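PDB 3QUF: extracellular solute-binding protein, family 1 from Bifidobacterium longum subsp. infantis ATCC 15697, which probably captures a solute, perhaps a sugar, outside the cell membrane and hands it to an ABC importer. Local coordinates for residues A103-G108 with D126-G131; G188-L193 with T223-R228. One frame throughout, in Å; residues are numbered along the deposited sequence.

Contact 1: residues A103-G108 with D126-G131; sequences ALDISG and DGKTYG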
ATOM      1  N   ALA A 103      16.090  16.155  -2.398  1.00 10.57           N
ATOM      2  CA  ALA A 103      15.830  15.315  -3.553  1.00 11.05           C
ATOM      3  C   ALA A 103      15.823  16.131  -4.833  1.00 11.07           C
ATOM      4  O   ALA A 103      15.234  17.242  -4.884  1.00 12.91           O
ATOM      5  CB  ALA A 103      14.491  14.549  -3.382  1.00 10.55           C
ATOM      6  N   LEU A 104      16.445  15.583  -5.855  1.00 10.76           N
ATOM      7  CA  LEU A 104      16.502  16.181  -7.187  1.00 12.18           C
ATOM      8  C   LEU A 104      15.138  16.151  -7.849  1.00 12.71           C
ATOM      9  O   LEU A 104      14.477  15.147  -7.832  1.00 12.72           O
ATOM     10  CB  LEU A 104      17.469  15.395  -8.060  1.00 12.63           C
ATOM     11  CG  LEU A 104      17.730  15.898  -9.493  1.00 15.12           C
ATOM     12  CD1 LEU A 104      18.454  17.220  -9.452  1.00 17.98           C
ATOM     13  CD2 LEU A 104      18.587  14.820 -10.255  1.00 13.61           C
ATOM     14  N   ASP A 105      14.738  17.273  -8.454  1.00 13.14           N
ATOM     15  CA  ASP A 105      13.557  17.279  -9.347  1.00 12.52           C
ATOM     16  C   ASP A 105      13.828  16.462 -10.598  1.00 13.26           C
ATOM     17  O   ASP A 105      14.695  16.851 -11.434  1.00 14.08           O
ATOM     18  CB  ASP A 105      13.284  18.749  -9.703  1.00 14.08           C
ATOM     19  CG  ASP A 105      12.113  18.923 -10.664  1.00 16.62           C
ATOM     20  OD1 ASP A 105      11.483  17.936 -11.062  1.00 17.75           O
ATOM     21  OD2 ASP A 105      11.839  20.112 -11.011  1.00 18.74           O
ATOM     22  N   ILE A 106      13.127  15.339 -10.730  1.00 12.96           N
ATOM     23  CA  ILE A 106      13.280  14.413 -11.849  1.00 13.10           C
ATOM     24  C   ILE A 106      12.080  14.463 -12.789  1.00 14.39           C
ATOM     25  O   ILE A 106      11.911  13.606 -13.674  1.00 15.42           O
ATOM     26  CB  ILE A 106      13.651  13.005 -11.357  1.00 12.94           C
ATOM     27  CG1 ILE A 106      12.593  12.461 -10.392  1.00 12.63           C
ATOM     28  CG2 ILE A 106      15.084  13.034 -10.731  1.00 14.41           C
ATOM     29  CD1 ILE A 106      12.815  10.965 -10.063  1.00 14.57           C
ATOM     30  N   SER A 107      11.295  15.535 -12.670  1.00 15.20           N
ATOM     31  CA  SER A 107      10.143  15.739 -13.561  1.00 16.02           C
ATOM     32  C   SER A 107      10.578  15.592 -15.025  1.00 16.97           C
ATOM     33  O   SER A 107      11.584  16.153 -15.437  1.00 17.19           O
ATOM     34  CB  SER A 107       9.549  17.131 -13.371  1.00 15.98           C
ATOM     35  OG  SER A 107       9.152  17.357 -12.040  1.00 16.88           O
ATOM     36  N   GLY A 108       9.790  14.850 -15.779  1.00 18.46           N
ATOM     37  CA  GLY A 108       9.962  14.753 -17.237  1.00 19.91           C
ATOM     38  C   GLY A 108      11.068  13.820 -17.707  1.00 19.97           C
ATOM     39  O   GLY A 108      11.316  13.718 -18.911  1.00 21.72           O
ATOM     40  N   ASP A 126       4.758  20.514  -4.966  1.00 13.21           N
ATOM     41  CA  ASP A 126       4.718  21.729  -5.765  1.00 14.15           C
ATOM     42  C   ASP A 126       4.687  21.398  -7.266  1.00 13.82           C
ATOM     43  O   ASP A 126       5.207  22.190  -8.080  1.00 15.70           O
ATOM     44  CB  ASP A 126       5.878  22.674  -5.495  1.00 14.68           C
ATOM     45  CG  ASP A 126       6.003  23.090  -4.005  1.00 16.77           C
ATOM     46  OD1 ASP A 126       4.988  23.051  -3.264  1.00 17.01           O
ATOM     47  OD2 ASP A 126       7.149  23.416  -3.603  1.00 17.08           O
ATOM     48  N   GLY A 127       4.072  20.264  -7.578  1.00 15.34           N
ATOM     49  CA  GLY A 127       3.866  19.804  -8.951  1.00 16.06           C
ATOM     50  C   GLY A 127       5.071  19.136  -9.599  1.00 17.39           C
ATOM     51  O   GLY A 127       5.040  18.787 -10.792  1.00 19.34           O
ATOM     52  N   LYS A 128       6.180  19.041  -8.867  1.00 14.98           N
ATOM     53  CA  LYS A 128       7.416  18.463  -9.385  1.00 14.52           C
ATOM     54  C   LYS A 128       7.593  17.046  -8.796  1.00 14.21           C
ATOM     55  O   LYS A 128       7.195  16.763  -7.669  1.00 12.46           O
ATOM     56  CB  LYS A 128       8.592  19.351  -9.010  1.00 15.26           C
ATOM     57  CG  LYS A 128       8.556  20.703  -9.696  1.00 20.05           C
ATOM     58  CD  LYS A 128       9.658  21.661  -9.145  1.00 27.80           C
ATOM     59  CE  LYS A 128       9.880  22.854 -10.106  1.00 32.00           C
ATOM     60  NZ  LYS A 128      10.914  23.897  -9.655  1.00 35.27           N
ATOM     61  N   THR A 129       8.146  16.167  -9.612  1.00 13.19           N
ATOM     62  CA  THR A 129       8.425  14.797  -9.211  1.00 12.57           C
ATOM     63  C   THR A 129       9.820  14.674  -8.614  1.00 11.98           C
ATOM     64  O   THR A 129      10.796  15.076  -9.236  1.00 13.14           O
ATOM     65  CB  THR A 129       8.284  13.868 -10.435  1.00 12.82           C
ATOM     66  OG1 THR A 129       6.941  13.986 -10.947  1.00 14.63           O
ATOM     67  CG2 THR A 129       8.478  12.413 -10.024  1.00 11.96           C
ATOM     68  N   TYR A 130       9.874  14.070  -7.428  1.00 11.06           N
ATOM     69  CA  TYR A 130      11.112  13.905  -6.658  1.00 11.25           C
ATOM     70  C   TYR A 130      11.474  12.474  -6.400  1.00 10.76           C
ATOM     71  O   TYR A 130      12.530  12.205  -5.802  1.00 11.65           O
ATOM     72  CB  TYR A 130      10.993  14.647  -5.326  1.00 10.15           C
ATOM     73  CG  TYR A 130      10.959  16.127  -5.505  1.00 11.63           C
ATOM     74  CD1 TYR A 130      12.144  16.854  -5.762  1.00 12.01           C
ATOM     75  CD2 TYR A 130       9.761  16.818  -5.435  1.00 13.23           C
ATOM     76  CE1 TYR A 130      12.115  18.234  -5.936  1.00 14.28           C
ATOM     77  CE2 TYR A 130       9.726  18.214  -5.604  1.00 13.45           C
ATOM     78  CZ  TYR A 130      10.908  18.899  -5.873  1.00 14.95           C
ATOM     79  OH  TYR A 130      10.885  20.262  -6.064  1.00 17.39           O
ATOM     80  N   GLY A 131      10.656  11.523  -6.831  1.00 11.59           N
ATOM     81  CA  GLY A 131      10.968  10.092  -6.608  1.00 11.99           C
ATOM     82  C   GLY A 131      10.214   9.235  -7.598  1.00 13.20           C
ATOM     83  O   GLY A 131       9.183   9.665  -8.185  1.00 12.49           O
TER
HETATM   84  O   HOH W   1      15.012  12.467  -7.040  1.00 12.46           O
HETATM   85  O   HOH W   2      12.916  22.215  -9.883  1.00 32.44           O
HETATM   86  O   HOH W   3       6.073  16.314 -12.292  1.00 35.04           O
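Between Ile106 and Thr129 the two segments meet through one backbone hydrogen bond, Ile106 N to Thr129 O at 2.8 Å, while 103-107 runs at 118° to 128-131, so no paired ladder forms. A second bond comes from a side chain: Thr129 N donates to Ser107 OG over 2.9 Å. That hydroxyl in turn gives its proton to Asp105 OD1 at 2.6 Å, on the syn side of the carboxylate, and Ser107 N binds the same oxygen, closing an Asx turn. Two donors thus fix the rotation of the carboxylate. Asp105, its CG trans to the backbone N (chi1 178°), carries OD2 across the extended chain of Lys128, 3.3 Å from Lys128 CD. The charges stop short of a salt bridge, and a water joins Asp105 OD2 to Lys128 NZ. The Tyr130 ring turns an edge to Ala103 O, Tyr130 CD1 lying 3.2 Å from it near the ring plane, and Tyr130 CB rests on Ala103 CB. Ile106 sends CG1 over the Thr129 carbonyl and CD1 toward Gly131. Strand 128-129 pairs with strand 124-125 in a two-stranded antiparallel hairpin, where Gln124 binds Thr129 OG1; the loop 103-108 follows helix 94-100, with Leu104 bonded through its backbone to Ile305 of strand 295-305 and its side chain against helix 311-324.

Contact 2: residues G188-L193 with T223-R228; sequences GSFTGL and TPVFKR
Phe190 reaches from helix 188-199 to Val225 and Phe226 of helix 223-234, a main link in an apolar helix-helix packing within the alpha/beta fold of a periplasmic-type binding protein. The short segments cross at 127°, with axes 10.0 Å apart at closest approach, and no hydrogen bond joins them. From Phe190 CB, which points neither at nor away from the other helix, the side chain leaves with CG anti to the backbone N (chi1 175°), and this carries the ring across the gap. Phe190 CD1 comes first, near Val225 CG1 at 4.0 Å. Phe190 CE1 makes the closest approach, between Val225 CG1 at 3.5 Å and Phe226 CD1 at 3.4 Å. CZ, at the tip, sits over one face of the Phe226 ring, toward its rim and nearest Phe226 CE1. The Phe190 and Phe226 rings form an offset stack, centroids 4.7 Å apart and planes tilted by 26°. Trp222 and Trp229 also meet the Phe190 ring, the latter edge-to-face, while Ala397 and Ala400 of helix 397-408 touch Phe226. A leucine in place of Phe190 would probably lose this stack and leave a gap beside Val225 and Phe226. One turn on, Leu193 and Val225 lie alongside each other, pointing oppositely, with Leu193 CG packed on Val225 CG1. The guanidinium end of Arg228 turns away to a salt bridge with Asp161, but the start of the side chain stays in the contact: Arg228 CB lies 4.0 Å from Leu193 CD2.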
ATOM      1  N   GLY A 188      -7.881  -2.844   6.635  1.00 14.95           N
ATOM      2  CA  GLY A 188      -7.871  -2.991   5.179  1.00 14.73           C
ATOM      3  C   GLY A 188      -9.273  -2.928   4.560  1.00 15.08           C
ATOM      4  O   GLY A 188      -9.459  -2.366   3.488  1.00 14.62           O
ATOM      5  N   SER A 189     -10.263  -3.500   5.221  1.00 14.39           N
ATOM      6  CA  SER A 189     -11.648  -3.448   4.694  1.00 14.65           C
ATOM      7  C   SER A 189     -12.182  -2.020   4.632  1.00 14.30           C
ATOM      8  O   SER A 189     -12.836  -1.618   3.668  1.00 15.25           O
ATOM      9  CB  SER A 189     -12.605  -4.349   5.540  1.00 15.36           C
ATOM     10  OG  SER A 189     -12.667  -3.958   6.921  1.00 17.56           O
ATOM     11  N   PHE A 190     -11.933  -1.257   5.691  1.00 14.26           N
ATOM     12  CA  PHE A 190     -12.304   0.134   5.724  1.00 13.38           C
ATOM     13  C   PHE A 190     -11.599   0.888   4.605  1.00 12.94           C
ATOM     14  O   PHE A 190     -12.214   1.684   3.912  1.00 12.69           O
ATOM     15  CB  PHE A 190     -11.938   0.783   7.070  1.00 14.00           C
ATOM     16  CG  PHE A 190     -12.200   2.246   7.092  1.00 14.92           C
ATOM     17  CD1 PHE A 190     -13.486   2.748   7.317  1.00 17.45           C
ATOM     18  CD2 PHE A 190     -11.172   3.137   6.811  1.00 14.84           C
ATOM     19  CE1 PHE A 190     -13.725   4.096   7.291  1.00 20.02           C
ATOM     20  CE2 PHE A 190     -11.429   4.503   6.787  1.00 14.54           C
ATOM     21  CZ  PHE A 190     -12.707   4.967   7.024  1.00 16.17           C
ATOM     22  N   THR A 191     -10.302   0.632   4.433  1.00 12.69           N
ATOM     23  CA  THR A 191      -9.543   1.353   3.401  1.00 12.49           C
ATOM     24  C   THR A 191     -10.110   1.039   2.020  1.00 12.48           C
ATOM     25  O   THR A 191     -10.226   1.943   1.178  1.00 12.37           O
ATOM     26  CB  THR A 191      -8.063   1.039   3.500  1.00 12.99           C
ATOM     27  OG1 THR A 191      -7.621   1.452   4.807  1.00 13.55           O
ATOM     28  CG2 THR A 191      -7.254   1.773   2.435  1.00 12.14           C
ATOM     29  N   GLY A 192     -10.473  -0.223   1.794  1.00 13.51           N
ATOM     30  CA  GLY A 192     -11.094  -0.620   0.521  1.00 13.74           C
ATOM     31  C   GLY A 192     -12.411   0.081   0.269  1.00 13.49           C
ATOM     32  O   GLY A 192     -12.728   0.485  -0.859  1.00 12.95           O
ATOM     33  N   LEU A 193     -13.190   0.260   1.333  1.00 13.32           N
ATOM     34  CA  LEU A 193     -14.465   0.934   1.238  1.00 14.10           C
ATOM     35  C   LEU A 193     -14.288   2.423   0.995  1.00 14.51           C
ATOM     36  O   LEU A 193     -14.977   3.010   0.175  1.00 13.75           O
ATOM     37  CB  LEU A 193     -15.270   0.640   2.505  1.00 14.42           C
ATOM     38  CG  LEU A 193     -16.747   1.021   2.471  1.00 16.97           C
ATOM     39  CD1 LEU A 193     -17.480   0.228   1.383  1.00 18.50           C
ATOM     40  CD2 LEU A 193     -17.380   0.793   3.865  1.00 20.93           C
ATOM     41  N   THR A 223     -16.645  10.323   7.442  1.00 17.61           N
ATOM     42  CA  THR A 223     -17.893  10.001   8.180  1.00 18.27           C
ATOM     43  C   THR A 223     -18.803   9.034   7.458  1.00 18.66           C
ATOM     44  O   THR A 223     -19.204   8.037   8.038  1.00 19.78           O
ATOM     45  CB  THR A 223     -18.685  11.251   8.584  1.00 19.06           C
ATOM     46  OG1 THR A 223     -17.853  12.067   9.395  1.00 20.81           O
ATOM     47  CG2 THR A 223     -19.923  10.860   9.359  1.00 19.43           C
ATOM     48  N   PRO A 224     -19.124   9.304   6.179  1.00 19.08           N
ATOM     49  CA  PRO A 224     -20.037   8.390   5.472  1.00 19.56           C
ATOM     50  C   PRO A 224     -19.488   6.989   5.288  1.00 18.56           C
ATOM     51  O   PRO A 224     -20.246   6.028   5.221  1.00 19.42           O
ATOM     52  CB  PRO A 224     -20.240   9.047   4.113  1.00 20.37           C
ATOM     53  CG  PRO A 224     -19.151  10.040   3.953  1.00 19.99           C
ATOM     54  CD  PRO A 224     -18.737  10.465   5.357  1.00 20.35           C
ATOM     55  N   VAL A 225     -18.171   6.883   5.229  1.00 17.36           N
ATOM     56  CA  VAL A 225     -17.526   5.586   5.087  1.00 16.84           C
ATOM     57  C   VAL A 225     -17.538   4.863   6.410  1.00 16.17           C
ATOM     58  O   VAL A 225     -17.898   3.685   6.478  1.00 18.23           O
ATOM     59  CB  VAL A 225     -16.106   5.715   4.484  1.00 16.61           C
ATOM     60  CG1 VAL A 225     -15.469   4.301   4.215  1.00 17.72           C
ATOM     61  CG2 VAL A 225     -16.167   6.526   3.195  1.00 16.85           C
ATOM     62  N   PHE A 226     -17.241   5.572   7.482  1.00 17.65           N
ATOM     63  CA  PHE A 226     -17.343   5.010   8.812  1.00 18.23           C
ATOM     64  C   PHE A 226     -18.789   4.547   9.079  1.00 19.27           C
ATOM     65  O   PHE A 226     -18.990   3.549   9.748  1.00 21.11           O
ATOM     66  CB  PHE A 226     -16.971   6.022   9.880  1.00 18.78           C
ATOM     67  CG  PHE A 226     -15.478   6.142  10.189  1.00 18.74           C
ATOM     68  CD1 PHE A 226     -14.692   5.030  10.442  1.00 21.58           C
ATOM     69  CD2 PHE A 226     -14.897   7.392  10.298  1.00 18.70           C
ATOM     70  CE1 PHE A 226     -13.320   5.175  10.774  1.00 22.80           C
ATOM     71  CE2 PHE A 226     -13.559   7.540  10.636  1.00 18.00           C
ATOM     72  CZ  PHE A 226     -12.775   6.425  10.875  1.00 20.73           C
ATOM     73  N   LYS A 227     -19.775   5.284   8.583  1.00 20.63           N
ATOM     74  CA  LYS A 227     -21.187   4.917   8.797  1.00 21.65           C
ATOM     75  C   LYS A 227     -21.490   3.556   8.188  1.00 22.40           C
ATOM     76  O   LYS A 227     -22.197   2.734   8.790  1.00 23.15           O
ATOM     77  CB  LYS A 227     -22.154   5.954   8.214  1.00 23.36           C
ATOM     78  CG  LYS A 227     -22.280   7.257   8.981  1.00 28.47           C
ATOM     79  CD  LYS A 227     -23.559   8.032   8.531  1.00 35.73           C
ATOM     80  CE  LYS A 227     -23.637   9.482   9.070  1.00 40.50           C
ATOM     81  NZ  LYS A 227     -23.320   9.631  10.516  1.00 42.42           N
ATOM     82  N   ARG A 228     -20.999   3.325   6.973  1.00 21.72           N
ATOM     83  CA  ARG A 228     -21.246   2.066   6.299  1.00 22.85           C
ATOM     84  C   ARG A 228     -20.423   0.954   6.933  1.00 22.13           C
ATOM     85  O   ARG A 228     -20.899  -0.173   7.114  1.00 21.55           O
ATOM     86  CB  ARG A 228     -20.981   2.190   4.806  1.00 22.95           C
ATOM     87  CG  ARG A 228     -21.879   3.212   4.117  1.00 27.11           C
ATOM     88  CD  ARG A 228     -23.388   2.918   4.369  1.00 32.15           C
ATOM     89  NE  ARG A 228     -23.729   1.542   3.991  1.00 37.51           N
ATOM     90  CZ  ARG A 228     -24.590   0.740   4.631  1.00 40.70           C
ATOM     91  NH1 ARG A 228     -25.205   1.133   5.722  1.00 42.82           N
ATOM     92  NH2 ARG A 228     -24.811  -0.497   4.182  1.00 43.33           N
TER

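How the contacts relate
Both segments of contact 1 precede both segments of contact 2 in the chain, and the two contacts do not touch: their centres are 32 Å apart and their nearest atoms about 21 Å. Contact 1 ties a loop to a small hairpin near strand 295-305 and helix 311-324; contact 2 joins two helices, with helices 160-172 and 397-408 packed around them. They share no helix or strand, although strand 295-305 comes near both, through Ile305 at contact 1 and Asn296 at contact 2. This separation is consistent with the two-lobed build of solute-binding proteins, with each contact probably lying in a different lobe.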